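PDB 1W7C: lysyl oxidase from Pichia pastoris, which probably oxidises primary amines, lysyl side chains among them, to aldehydes, using copper and a topaquinone cofactor. Local coordinates for residues 48-53 / 136-141; 173-178 / 187-192; 453-458 / 668-673; 491-496 / 595-600. All blocks are in the same frame, centred on the assembly; numbering follows the deposited sequence. Where two conformers were deposited one is given.

Overall arrangement
The four contacts fall into two pairs. Contacts 1 and 2 lie in the N-terminal part of the chain, their centres about 17 Å apart. They touch where Lys138, on helix 136-150, meets Gln178 of the hairpin 170-180 / 187-195. Contacts 3 and 4 lie in the copper amine oxidase enzyme domain, with centres about 15 Å apart. Val454, Val456 and Phe673 of contact 3 pack on Leu492, Tyr494 and Val496 of contact 4. Along the chain contacts 1, 2 and 3 come in series, and contact 4 is nested inside the loop closed by contact 3. Contact 3 pairs two strands near the copper site, and contact 4 packs a loop on strand 488-498, which carries two copper ligands.

Contact 1: 48-53 / 136-141; sequences ADFFSN and RIKSAA
Phe50 and Ile137 lie alongside each other and point opposite ways where loop 48-53 meets the start of helix 136-150. The CG2 methyl of Ile137 approaches the Phe50 ring obliquely, 3.7 Å from CD2. The other branch of Ile137 leaves beside the backbone N, with CG1 anti to the carbonyl carbon (chi1 -59°). Its tip CD1 rests 3.6 Å from Ala48 O and also touches Ala48 CB. The far end of the Phe50 ring meets the next turn of the helix: CZ lies 3.5 Å from Ala141 CB. The ring points an edge at the helix backbone, with Lys138 CA in the ring plane and 3.7 Å from CE2. The loop contains a type I beta turn from Asp49 to Ser52, combined with an Asx turn. In the Asx turn Phe51 N donates to Asp49 OD1 at 2.9 Å. Ser52 OG accepts from Asp49 N at 3.0 Å, nearly straight at 169°. No hydrogen bond crosses between the two segments. Phe129 meets the Phe50 ring edge-to-face and takes the charged end of Lys138 in a cation-pi contact. Tyr88 OH and Arg218 NH1 both bind Phe50 O, on the loop that leads into strand 53-61.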
loop_
_atom_site.group_PDB
_atom_site.type_symbol
_atom_site.label_atom_id
_atom_site.label_comp_id
_atom_site.label_asym_id
_atom_site.label_seq_id
_atom_site.Cartn_x
_atom_site.Cartn_y
_atom_site.Cartn_z
ATOM N N ALA A 48 46.344 6.505 -15.044
ATOM C CA ALA A 48 45.774 6.083 -16.299
ATOM C C ALA A 48 45.146 7.236 -17.081
ATOM O O ALA A 48 44.701 8.234 -16.512
ATOM C CB ALA A 48 44.730 4.974 -16.055
ATOM N N ASP A 49 45.120 7.077 -18.397
ATOM C CA ASP A 49 44.372 7.955 -19.287
ATOM C C ASP A 49 43.693 7.100 -20.365
ATOM O O ASP A 49 43.688 5.879 -20.266
ATOM C CB ASP A 49 45.279 9.082 -19.849
ATOM C CG ASP A 49 46.389 8.587 -20.747
ATOM O OD1 ASP A 49 46.301 7.501 -21.352
ATOM O OD2 ASP A 49 47.398 9.283 -20.946
ATOM N N PHE A 50 43.120 7.736 -21.384
ATOM C CA PHE A 50 42.357 7.021 -22.403
ATOM C C PHE A 50 43.208 6.090 -23.282
ATOM O O PHE A 50 42.661 5.329 -24.096
ATOM C CB PHE A 50 41.638 8.011 -23.336
ATOM C CG PHE A 50 40.574 8.880 -22.685
ATOM C CD1 PHE A 50 40.378 10.169 -23.164
ATOM C CD2 PHE A 50 39.733 8.424 -21.674
ATOM C CE1 PHE A 50 39.395 11.001 -22.633
ATOM C CE2 PHE A 50 38.744 9.250 -21.130
ATOM C CZ PHE A 50 38.556 10.527 -21.635
ATOM N N PHE A 51 44.530 6.153 -23.135
ATOM C CA PHE A 51 45.430 5.347 -23.949
ATOM C C PHE A 51 46.110 4.249 -23.133
ATOM O O PHE A 51 46.893 3.453 -23.667
ATOM C CB PHE A 51 46.447 6.262 -24.632
ATOM C CG PHE A 51 45.802 7.266 -25.543
ATOM C CD1 PHE A 51 45.507 8.542 -25.077
ATOM C CD2 PHE A 51 45.400 6.913 -26.837
ATOM C CE1 PHE A 51 44.892 9.472 -25.889
ATOM C CE2 PHE A 51 44.751 7.831 -27.652
ATOM C CZ PHE A 51 44.504 9.116 -27.186
ATOM N N SER A 52 45.793 4.213 -21.833
ATOM C CA SER A 52 46.240 3.150 -20.941
ATOM C C SER A 52 45.306 1.956 -20.986
ATOM O O SER A 52 44.207 2.031 -21.536
ATOM C CB SER A 52 46.250 3.624 -19.480
ATOM O OG SER A 52 46.866 4.866 -19.279
ATOM N N ASN A 53 45.735 0.869 -20.356
ATOM C CA ASN A 53 44.823 -0.207 -19.963
ATOM C C ASN A 53 44.700 -0.178 -18.467
ATOM O O ASN A 53 45.697 0.016 -17.774
ATOM C CB ASN A 53 45.346 -1.595 -20.347
ATOM C CG ASN A 53 45.863 -1.670 -21.764
ATOM O OD1 ASN A 53 45.264 -1.134 -22.692
ATOM N ND2 ASN A 53 46.977 -2.393 -21.947
ATOM N N ARG A 136 36.096 6.912 -13.892
ATOM C CA ARG A 136 36.859 7.956 -13.195
ATOM C C ARG A 136 37.693 8.756 -14.194
ATOM O O ARG A 136 37.843 9.966 -14.057
ATOM C CB ARG A 136 37.761 7.367 -12.128
ATOM C CG ARG A 136 37.001 6.909 -10.928
ATOM C CD ARG A 136 37.850 6.460 -9.781
ATOM N NE ARG A 136 36.984 6.071 -8.675
ATOM C CZ ARG A 136 37.376 5.402 -7.609
ATOM N NH1 ARG A 136 38.648 5.062 -7.450
ATOM N NH2 ARG A 136 36.484 5.101 -6.672
ATOM N N ILE A 137 38.228 8.066 -15.186
ATOM C CA ILE A 137 39.109 8.685 -16.193
ATOM C C ILE A 137 38.324 9.639 -17.104
ATOM O O ILE A 137 38.730 10.790 -17.316
ATOM C CB ILE A 137 39.854 7.576 -16.990
ATOM C CG1 ILE A 137 40.704 6.683 -16.058
ATOM C CG2 ILE A 137 40.713 8.201 -18.089
ATOM C CD1 ILE A 137 41.541 7.430 -15.082
ATOM N N LYS A 138 37.177 9.186 -17.601
ATOM C CA LYS A 138 36.346 10.037 -18.447
ATOM C C LYS A 138 35.744 11.202 -17.662
ATOM O O LYS A 138 35.663 12.309 -18.196
ATOM C CB LYS A 138 35.249 9.239 -19.149
ATOM C CG LYS A 138 34.470 10.044 -20.167
ATOM C CD LYS A 138 33.814 9.158 -21.205
ATOM C CE LYS A 138 34.769 8.790 -22.334
ATOM N NZ LYS A 138 34.259 7.690 -23.231
ATOM N N SER A 139 35.318 10.963 -16.422
ATOM C CA SER A 139 34.805 12.051 -15.564
ATOM C C SER A 139 35.850 13.142 -15.364
ATOM O O SER A 139 35.545 14.333 -15.440
ATOM C CB SER A 139 34.371 11.496 -14.214
ATOM O OG SER A 139 33.213 10.732 -14.417
ATOM N N ALA A 140 37.082 12.731 -15.116
ATOM C CA ALA A 140 38.164 13.683 -14.886
ATOM C C ALA A 140 38.476 14.487 -16.149
ATOM O O ALA A 140 38.696 15.688 -16.083
ATOM C CB ALA A 140 39.428 12.969 -14.383
ATOM N N ALA A 141 38.459 13.825 -17.299
ATOM C CA ALA A 141 38.696 14.492 -18.580
ATOM C C ALA A 141 37.609 15.538 -18.856
ATOM O O ALA A 141 37.892 16.647 -19.307
ATOM C CB ALA A 141 38.752 13.491 -19.705
#

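Contact 2: 173-178 / 187-192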
loop_
_atom_site.group_PDB
_atom_site.type_symbol
_atom_site.label_atom_id
_atom_site.label_comp_id
_atom_site.label_asym_id
_atom_site.label_seq_id
_atom_site.Cartn_x
_atom_site.Cartn_y
_atom_site.Cartn_z
ATOM N N HIS A 173 28.710 21.013 -14.516
ATOM C CA HIS A 173 28.691 19.555 -14.660
ATOM C C HIS A 173 27.782 19.144 -15.835
ATOM O O HIS A 173 27.071 19.962 -16.407
ATOM C CB HIS A 173 28.211 18.906 -13.357
ATOM C CG HIS A 173 26.885 19.408 -12.899
ATOM N ND1 HIS A 173 25.735 18.668 -13.009
ATOM C CD2 HIS A 173 26.518 20.592 -12.353
ATOM C CE1 HIS A 173 24.710 19.373 -12.562
ATOM N NE2 HIS A 173 25.158 20.547 -12.161
ATOM N N SER A 174 27.882 17.878 -16.209
ATOM C CA SER A 174 27.370 17.351 -17.466
ATOM C C SER A 174 26.145 16.453 -17.236
ATOM O O SER A 174 26.075 15.693 -16.269
ATOM C CB SER A 174 28.483 16.541 -18.147
ATOM O OG SER A 174 29.584 17.361 -18.488
ATOM N N ALA A 175 25.217 16.493 -18.185
ATOM C CA ALA A 175 23.992 15.681 -18.169
ATOM C C ALA A 175 24.307 14.240 -18.542
ATOM O O ALA A 175 25.235 13.968 -19.315
ATOM C CB ALA A 175 22.978 16.244 -19.120
ATOM N N ALA A 176 23.556 13.321 -17.947
ATOM C CA ALA A 176 23.699 11.895 -18.230
ATOM C C ALA A 176 22.370 11.365 -18.743
ATOM O O ALA A 176 21.319 11.620 -18.127
ATOM C CB ALA A 176 24.099 11.147 -16.976
ATOM N N PRO A 177 22.389 10.562 -19.805
ATOM C CA PRO A 177 23.610 10.078 -20.473
ATOM C C PRO A 177 24.197 11.074 -21.470
ATOM O O PRO A 177 23.605 12.097 -21.825
ATOM C CB PRO A 177 23.090 8.858 -21.237
ATOM C CG PRO A 177 21.691 9.262 -21.621
ATOM C CD PRO A 177 21.175 9.948 -20.374
ATOM N N GLN A 178 25.414 10.758 -21.898
ATOM C CA GLN A 178 25.995 11.383 -23.090
ATOM C C GLN A 178 25.183 11.001 -24.323
ATOM O O GLN A 178 24.385 10.044 -24.270
ATOM C CB GLN A 178 27.470 10.935 -23.218
ATOM C CG GLN A 178 28.335 11.350 -22.016
ATOM C CD GLN A 178 29.715 10.784 -22.045
ATOM O OE1 GLN A 178 30.510 11.119 -21.181
ATOM N NE2 GLN A 178 30.009 9.921 -23.025
ATOM N N THR A 187 29.926 12.430 -30.470
ATOM C CA THR A 187 29.447 12.323 -29.113
ATOM C C THR A 187 29.395 13.705 -28.524
ATOM O O THR A 187 30.415 14.385 -28.427
ATOM C CB THR A 187 30.375 11.421 -28.295
ATOM O OG1 THR A 187 30.470 10.149 -28.959
ATOM C CG2 THR A 187 29.851 11.192 -26.840
ATOM N N VAL A 188 28.191 14.106 -28.127
ATOM C CA VAL A 188 27.971 15.394 -27.488
ATOM C C VAL A 188 27.350 15.220 -26.110
ATOM O O VAL A 188 26.943 14.132 -25.716
ATOM C CB VAL A 188 27.126 16.336 -28.379
ATOM C CG1 VAL A 188 27.753 16.467 -29.740
ATOM C CG2 VAL A 188 25.686 15.818 -28.491
ATOM N N ASP A 189 27.306 16.311 -25.372
ATOM C CA ASP A 189 26.756 16.277 -24.025
ATOM C C ASP A 189 26.353 17.698 -23.634
ATOM O O ASP A 189 26.986 18.667 -24.060
ATOM C CB ASP A 189 27.832 15.689 -23.073
ATOM C CG ASP A 189 27.302 15.179 -21.760
ATOM O OD1 ASP A 189 26.054 15.117 -21.551
ATOM O OD2 ASP A 189 28.091 14.756 -20.870
ATOM N N TYR A 190 25.286 17.802 -22.871
ATOM C CA TYR A 190 24.832 19.066 -22.340
ATOM C C TYR A 190 25.287 19.174 -20.883
ATOM O O TYR A 190 25.733 18.211 -20.277
ATOM C CB TYR A 190 23.311 19.170 -22.437
ATOM C CG TYR A 190 22.809 19.365 -23.861
ATOM C CD1 TYR A 190 22.573 18.280 -24.688
ATOM C CD2 TYR A 190 22.565 20.629 -24.383
ATOM C CE1 TYR A 190 22.109 18.451 -25.976
ATOM C CE2 TYR A 190 22.073 20.810 -25.682
ATOM C CZ TYR A 190 21.844 19.715 -26.466
ATOM O OH TYR A 190 21.357 19.915 -27.739
ATOM N N GLY A 191 25.171 20.370 -20.338
ATOM C CA GLY A 191 25.541 20.621 -18.961
ATOM C C GLY A 191 24.932 21.883 -18.403
ATOM O O GLY A 191 24.288 22.658 -19.133
ATOM N N THR A 192 25.087 22.045 -17.088
ATOM C CA THR A 192 24.613 23.243 -16.423
ATOM C C THR A 192 25.493 23.582 -15.250
ATOM O O THR A 192 26.469 22.874 -14.976
ATOM C CB THR A 192 23.133 23.070 -15.984
ATOM O OG1 THR A 192 22.580 24.345 -15.634
ATOM C CG2 THR A 192 22.999 22.177 -14.731
HETATM O O HOH W 1 23.394 15.071 -22.762
#
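His173 and Thr192 pair across the strands as an antiparallel hydrogen-bonded pair. His173 N donates to Thr192 O at 2.9 Å, and Thr192 N returns a bond to His173 O at 3.0 Å. Ser174 and Gly191 form the next pair, non-hydrogen-bonded. Beyond it Ala175 N donates to Tyr190 O at 2.8 Å, almost straight at the hydrogen but tilted 33° from the carbonyl plane. Polar side-chain contacts centre on Asp189, whose CG is anti to the backbone N (chi1 -161°). Its OD1 lies 2.6 Å from Ala175 O. A water bridges Asp189 OD1, at 2.9 Å, and Pro177 O. Asp189 OD2 makes a salt bridge to Lys142, which also binds Gln178 OE1. Van der Waals contacts complete the set. The His173 ring lies beside Thr192, NE2 3.7 Å from CG2, while the same NE2 bonds to Asn194. Gln178 CG sits 3.6 Å from Asp189 OD2. The arrangement is an antiparallel beta hairpin, 170-180 with 187-195. Its interrupted first strand is outermost in a five-stranded sheet within the chain, though Ala176 also bonds to the backbone of Phe355. Pro177, after a cis peptide, has its side chain about 10 Å from that of Asp358, the predicted proton acceptor.

Contact 3: 453-458 / 668-673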
loop_
_atom_site.group_PDB
_atom_site.type_symbol
_atom_site.label_atom_id
_atom_site.label_comp_id
_atom_site.label_asym_id
_atom_site.label_seq_id
_atom_site.Cartn_x
_atom_site.Cartn_y
_atom_site.Cartn_z
ATOM N N GLU A 453 6.537 -9.413 0.466
ATOM C CA GLU A 453 6.282 -8.102 -0.109
ATOM C C GLU A 453 7.632 -7.442 -0.403
ATOM O O GLU A 453 8.494 -7.377 0.493
ATOM C CB GLU A 453 5.497 -7.238 0.881
ATOM C CG GLU A 453 5.202 -5.836 0.370
ATOM C CD GLU A 453 4.722 -4.914 1.482
ATOM O OE1 GLU A 453 3.525 -4.587 1.464
ATOM O OE2 GLU A 453 5.526 -4.546 2.401
ATOM N N VAL A 454 7.731 -6.928 -1.630
ATOM C CA VAL A 454 8.886 -6.220 -2.140
ATOM C C VAL A 454 8.482 -4.753 -2.249
ATOM O O VAL A 454 7.475 -4.449 -2.890
ATOM C CB VAL A 454 9.288 -6.772 -3.495
ATOM C CG1 VAL A 454 10.428 -5.959 -4.100
ATOM C CG2 VAL A 454 9.655 -8.210 -3.420
ATOM N N SER A 455 9.269 -3.854 -1.651
ATOM C CA SER A 455 8.917 -2.451 -1.733
ATOM C C SER A 455 10.118 -1.545 -1.848
ATOM O O SER A 455 11.256 -1.904 -1.489
ATOM C CB SER A 455 8.087 -2.038 -0.530
ATOM O OG SER A 455 8.826 -2.054 0.660
ATOM N N VAL A 456 9.847 -0.339 -2.326
ATOM C CA VAL A 456 10.819 0.730 -2.355
ATOM C C VAL A 456 10.152 2.027 -1.914
ATOM O O VAL A 456 8.967 2.249 -2.189
ATOM C CB VAL A 456 11.456 0.886 -3.762
ATOM C CG1 VAL A 456 10.446 1.265 -4.811
ATOM C CG2 VAL A 456 12.597 1.866 -3.763
ATOM N N ARG A 457 10.927 2.866 -1.225
ATOM C CA ARG A 457 10.529 4.239 -0.935
ATOM C C ARG A 457 11.692 5.147 -1.322
ATOM O O ARG A 457 12.851 4.765 -1.177
ATOM C CB ARG A 457 10.204 4.417 0.552
ATOM C CG ARG A 457 9.041 3.518 1.020
ATOM C CD ARG A 457 8.823 3.622 2.494
ATOM N NE ARG A 457 7.705 2.812 2.978
ATOM C CZ ARG A 457 6.424 3.194 2.950
ATOM N NH1 ARG A 457 6.067 4.372 2.493
ATOM N NH2 ARG A 457 5.481 2.386 3.435
ATOM N N ALA A 458 11.399 6.355 -1.768
ATOM C CA ALA A 458 12.445 7.316 -2.142
ATOM C C ALA A 458 12.392 8.566 -1.232
ATOM O O ALA A 458 11.309 9.019 -0.761
ATOM C CB ALA A 458 12.273 7.719 -3.575
ATOM N N THR A 668 5.038 8.974 1.296
ATOM C CA THR A 668 4.217 9.127 0.111
ATOM C C THR A 668 4.925 8.857 -1.205
ATOM O O THR A 668 4.329 9.061 -2.261
ATOM C CB THR A 668 3.621 10.545 0.102
ATOM O OG1 THR A 668 4.635 11.529 0.355
ATOM C CG2 THR A 668 2.596 10.729 1.220
ATOM N N ALA A 669 6.174 8.422 -1.148
ATOM C CA ALA A 669 6.952 8.025 -2.327
ATOM C C ALA A 669 7.257 6.533 -2.224
ATOM O O ALA A 669 8.380 6.154 -1.984
ATOM C CB ALA A 669 8.253 8.847 -2.412
ATOM N N HIS A 670 6.220 5.725 -2.389
ATOM C CA HIS A 670 6.223 4.294 -2.049
ATOM C C HIS A 670 5.676 3.476 -3.194
ATOM O O HIS A 670 4.717 3.876 -3.855
ATOM C CB HIS A 670 5.263 4.101 -0.909
ATOM C CG HIS A 670 5.150 2.693 -0.392
ATOM N ND1 HIS A 670 3.932 2.132 -0.087
ATOM C CD2 HIS A 670 6.078 1.740 -0.111
ATOM C CE1 HIS A 670 4.105 0.901 0.352
ATOM N NE2 HIS A 670 5.397 0.638 0.357
ATOM N N ALA A 671 6.295 2.333 -3.418
ATOM C CA ALA A 671 5.817 1.380 -4.411
ATOM C C ALA A 671 6.072 -0.032 -3.885
ATOM O O ALA A 671 7.053 -0.270 -3.177
ATOM C CB ALA A 671 6.516 1.596 -5.723
ATOM N N SER A 672 5.163 -0.969 -4.204
ATOM C CA SER A 672 5.334 -2.323 -3.635
ATOM C C SER A 672 4.579 -3.327 -4.506
ATOM O O SER A 672 3.632 -2.988 -5.232
ATOM C CB SER A 672 4.811 -2.427 -2.202
ATOM O OG SER A 672 3.385 -2.271 -2.165
ATOM N N PHE A 673 4.985 -4.591 -4.403
ATOM C CA PHE A 673 4.167 -5.692 -4.914
ATOM C C PHE A 673 4.316 -6.865 -3.930
ATOM O O PHE A 673 5.258 -6.917 -3.129
ATOM C CB PHE A 673 4.515 -6.162 -6.329
ATOM C CG PHE A 673 5.921 -6.721 -6.489
ATOM C CD1 PHE A 673 6.187 -8.077 -6.342
ATOM C CD2 PHE A 673 6.955 -5.892 -6.862
ATOM C CE1 PHE A 673 7.459 -8.577 -6.532
ATOM C CE2 PHE A 673 8.223 -6.384 -7.072
ATOM C CZ PHE A 673 8.481 -7.745 -6.913
HETATM O O HOH W 2 7.087 -0.991 2.285
#
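Arg457 meets His670 with CG beside its own backbone N (chi1 -61°) and the chain extended as far as NE. The last torsion, chi4 -83°, swings CZ's terminal nitrogens out of line with that chain. His670 sends CG anti to its backbone N. The guanidinium lies flat on the imidazole, the planes 4° apart and the centres 3.6 Å apart. CD2 of His670 sits over the middle of the guanidinium, 3.4 Å from Arg457 CZ. In return Arg457 NH2 lies over the centre of the imidazole, 3.5 Å from NE2. On the sheet face that carries Val454, Val456, Ala671 and Phe673 the contact is apolar. There Val454 CB rests over the face of the Phe673 ring, offset toward the rim, in a CH-pi contact 3.9 Å from the centroid. Between the two faces the antiparallel strands 452-458 and 670-678 are held by five backbone bonds, including Val456 N to Ala671 O at 2.9 Å. A water joins His670 NE2 to Ser455 OG, 2.6 Å from the latter. Arg457 NH1 donates to Phe666 O, and Tyr408 of the second subunit makes a cation-pi contact with the same guanidinium. The side chain of Ala458 is about 6 Å from the copper. The stacked positive charge would probably disfavour a proton on His670, and the two aromatic partners and the carbonyl would help fix the guanidinium at the subunit boundary.

Contact 4: 491-496 / 595-600; sequences VLNYKV and QNWARS
Trp597, which packs against Val491 and Asn493, gives its NE1 hydrogen to OE1 of Gln595 over 2.8 Å. The donor lies in the carbonyl plane of the amide, and the oxygen stands 17° out of the indole plane. This bond helps fix the rotation of the indole. The indole starts from a CG wedged between the backbone N and the carbonyl carbon (chi1 55°), and from there it reaches toward strand 491-496. Asn493 CB comes over one face, offset toward the rim, 3.4 Å from CE3. It makes a CH-pi contact with the six-membered ring, 3.7 Å from the centroid. The Asn493 amide is turned 42° from the indole, and the two side chains pass with their ends heading apart. On the opposite face sits Ala598 CB, from the same loop as the tryptophan. Val491 works at the edge: its O lies near the ring plane, 3.5 Å from CH2. Its CG1 methyl touches CZ3 at 3.7 Å and Ala598 CB at 4.3 Å. Segment 491-496 belongs to strand 488-498 of the enzyme domain, which also bears the copper ligands His488 and His490. That strand runs antiparallel between 329-344 and 642-654, and loop 595-600 packs beside it before entering strand 602-606. The polar end of Asn493 is buried and satisfied: ND2 donates to Asn649 OD1, and OD1 pairs with Ser614 OG. Asn649 ND2 in turn binds the carbonyl oxygens of Trp597 and Ser600.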
loop_
_atom_site.group_PDB
_atom_site.type_symbol
_atom_site.label_atom_id
_atom_site.label_comp_id
_atom_site.label_asym_id
_atom_site.label_seq_id
_atom_site.Cartn_x
_atom_site.Cartn_y
_atom_site.Cartn_z
ATOM N N VAL A 491 11.498 4.430 -12.265
ATOM C CA VAL A 491 11.025 3.086 -12.577
ATOM C C VAL A 491 12.107 2.090 -12.190
ATOM O O VAL A 491 13.300 2.335 -12.436
ATOM C CB VAL A 491 10.577 2.878 -14.044
ATOM C CG1 VAL A 491 9.660 1.655 -14.143
ATOM C CG2 VAL A 491 9.890 4.105 -14.606
ATOM N N LEU A 492 11.718 1.003 -11.553
ATOM C CA LEU A 492 12.630 -0.018 -10.998
ATOM C C LEU A 492 12.181 -1.360 -11.579
ATOM O O LEU A 492 10.989 -1.647 -11.571
ATOM C CB LEU A 492 12.550 -0.109 -9.456
ATOM C CG LEU A 492 13.067 1.045 -8.654
ATOM C CD1 LEU A 492 12.029 2.136 -8.551
ATOM C CD2 LEU A 492 13.492 0.580 -7.254
ATOM N N ASN A 493 13.126 -2.186 -12.013
ATOM C CA ASN A 493 12.864 -3.521 -12.547
ATOM C C ASN A 493 13.376 -4.561 -11.569
ATOM O O ASN A 493 14.521 -4.484 -11.128
ATOM C CB ASN A 493 13.564 -3.714 -13.892
ATOM C CG ASN A 493 13.181 -4.989 -14.570
ATOM O OD1 ASN A 493 14.022 -5.875 -14.747
ATOM N ND2 ASN A 493 11.915 -5.090 -15.022
ATOM N N TYR A 494 12.525 -5.546 -11.274
ATOM C CA TYR A 494 12.910 -6.700 -10.476
ATOM C C TYR A 494 12.789 -7.984 -11.296
ATOM O O TYR A 494 11.778 -8.262 -11.914
ATOM C CB TYR A 494 12.001 -6.824 -9.261
ATOM C CG TYR A 494 12.142 -5.715 -8.226
ATOM C CD1 TYR A 494 11.483 -4.508 -8.414
ATOM C CD2 TYR A 494 12.897 -5.875 -7.090
ATOM C CE1 TYR A 494 11.619 -3.484 -7.483
ATOM C CE2 TYR A 494 13.025 -4.889 -6.169
ATOM C CZ TYR A 494 12.371 -3.688 -6.367
ATOM O OH TYR A 494 12.463 -2.690 -5.417
ATOM N N LYS A 495 13.839 -8.795 -11.249
ATOM C CA LYS A 495 13.808 -10.144 -11.798
ATOM C C LYS A 495 13.233 -11.063 -10.729
ATOM O O LYS A 495 13.826 -11.207 -9.647
ATOM C CB LYS A 495 15.207 -10.588 -12.192
ATOM C CG LYS A 495 15.254 -11.904 -12.920
ATOM C CD LYS A 495 16.706 -12.321 -13.144
ATOM C CE LYS A 495 16.838 -13.596 -13.996
ATOM N NZ LYS A 495 18.286 -14.007 -14.041
ATOM N N VAL A 496 12.064 -11.638 -10.992
ATOM C CA VAL A 496 11.357 -12.465 -10.035
ATOM C C VAL A 496 11.233 -13.852 -10.658
ATOM O O VAL A 496 10.275 -14.159 -11.391
ATOM C CB VAL A 496 9.949 -11.869 -9.712
ATOM C CG1 VAL A 496 9.251 -12.677 -8.643
ATOM C CG2 VAL A 496 10.028 -10.405 -9.275
ATOM N N GLN A 595 16.725 0.867 -22.032
ATOM C CA GLN A 595 15.859 0.641 -20.869
ATOM C C GLN A 595 14.485 0.151 -21.323
ATOM O O GLN A 595 13.452 0.596 -20.808
ATOM C CB GLN A 595 15.725 1.904 -20.033
ATOM C CG GLN A 595 17.032 2.518 -19.593
ATOM C CD GLN A 595 17.806 1.684 -18.619
ATOM O OE1 GLN A 595 17.361 0.608 -18.189
ATOM N NE2 GLN A 595 18.958 2.223 -18.168
ATOM N N ASN A 596 14.457 -0.798 -22.260
ATOM C CA ASN A 596 13.209 -1.187 -22.915
ATOM C C ASN A 596 12.228 -2.017 -22.076
ATOM O O ASN A 596 11.123 -2.257 -22.474
ATOM C CB ASN A 596 13.521 -1.902 -24.218
ATOM C CG ASN A 596 14.035 -0.985 -25.302
ATOM O OD1 ASN A 596 13.686 0.208 -25.337
ATOM N ND2 ASN A 596 14.774 -1.564 -26.260
ATOM N N TRP A 597 12.656 -2.433 -20.883
ATOM C CA TRP A 597 11.818 -3.095 -19.896
ATOM C C TRP A 597 10.850 -2.154 -19.187
ATOM O O TRP A 597 9.925 -2.633 -18.546
ATOM C CB TRP A 597 12.729 -3.742 -18.811
ATOM C CG TRP A 597 13.668 -2.775 -18.174
ATOM C CD1 TRP A 597 14.917 -2.482 -18.618
ATOM C CD2 TRP A 597 13.368 -1.843 -17.163
ATOM N NE1 TRP A 597 15.436 -1.446 -17.898
ATOM C CE2 TRP A 597 14.496 -1.037 -16.988
ATOM C CE3 TRP A 597 12.268 -1.643 -16.311
ATOM C CZ2 TRP A 597 14.556 -0.037 -16.023
ATOM C CZ3 TRP A 597 12.355 -0.658 -15.329
ATOM C CH2 TRP A 597 13.486 0.122 -15.201
ATOM N N ALA A 598 11.050 -0.835 -19.308
ATOM C CA ALA A 598 10.372 0.128 -18.425
ATOM C C ALA A 598 9.042 0.664 -18.968
ATOM O O ALA A 598 8.456 1.546 -18.390
ATOM C CB ALA A 598 11.308 1.255 -18.077
ATOM N N ARG A 599 8.543 0.041 -20.031
ATOM C CA ARG A 599 7.422 0.535 -20.809
ATOM C C ARG A 599 6.069 -0.125 -20.522
ATOM O O ARG A 599 5.058 0.373 -21.020
ATOM C CB ARG A 599 7.718 0.375 -22.299
ATOM C CG ARG A 599 8.018 -1.060 -22.749
ATOM C CD ARG A 599 8.474 -1.131 -24.180
ATOM N NE ARG A 599 8.977 -2.473 -24.533
ATOM C CZ ARG A 599 8.211 -3.460 -24.940
ATOM N NH1 ARG A 599 6.914 -3.305 -25.121
ATOM N NH2 ARG A 599 8.770 -4.611 -25.237
ATOM N N SER A 600 6.079 -1.194 -19.712
ATOM C CA SER A 600 4.868 -1.888 -19.290
ATOM C C SER A 600 5.035 -2.215 -17.829
ATOM O O SER A 600 6.117 -2.081 -17.283
ATOM C CB SER A 600 4.668 -3.175 -20.099
ATOM O OG SER A 600 4.598 -2.818 -21.477
#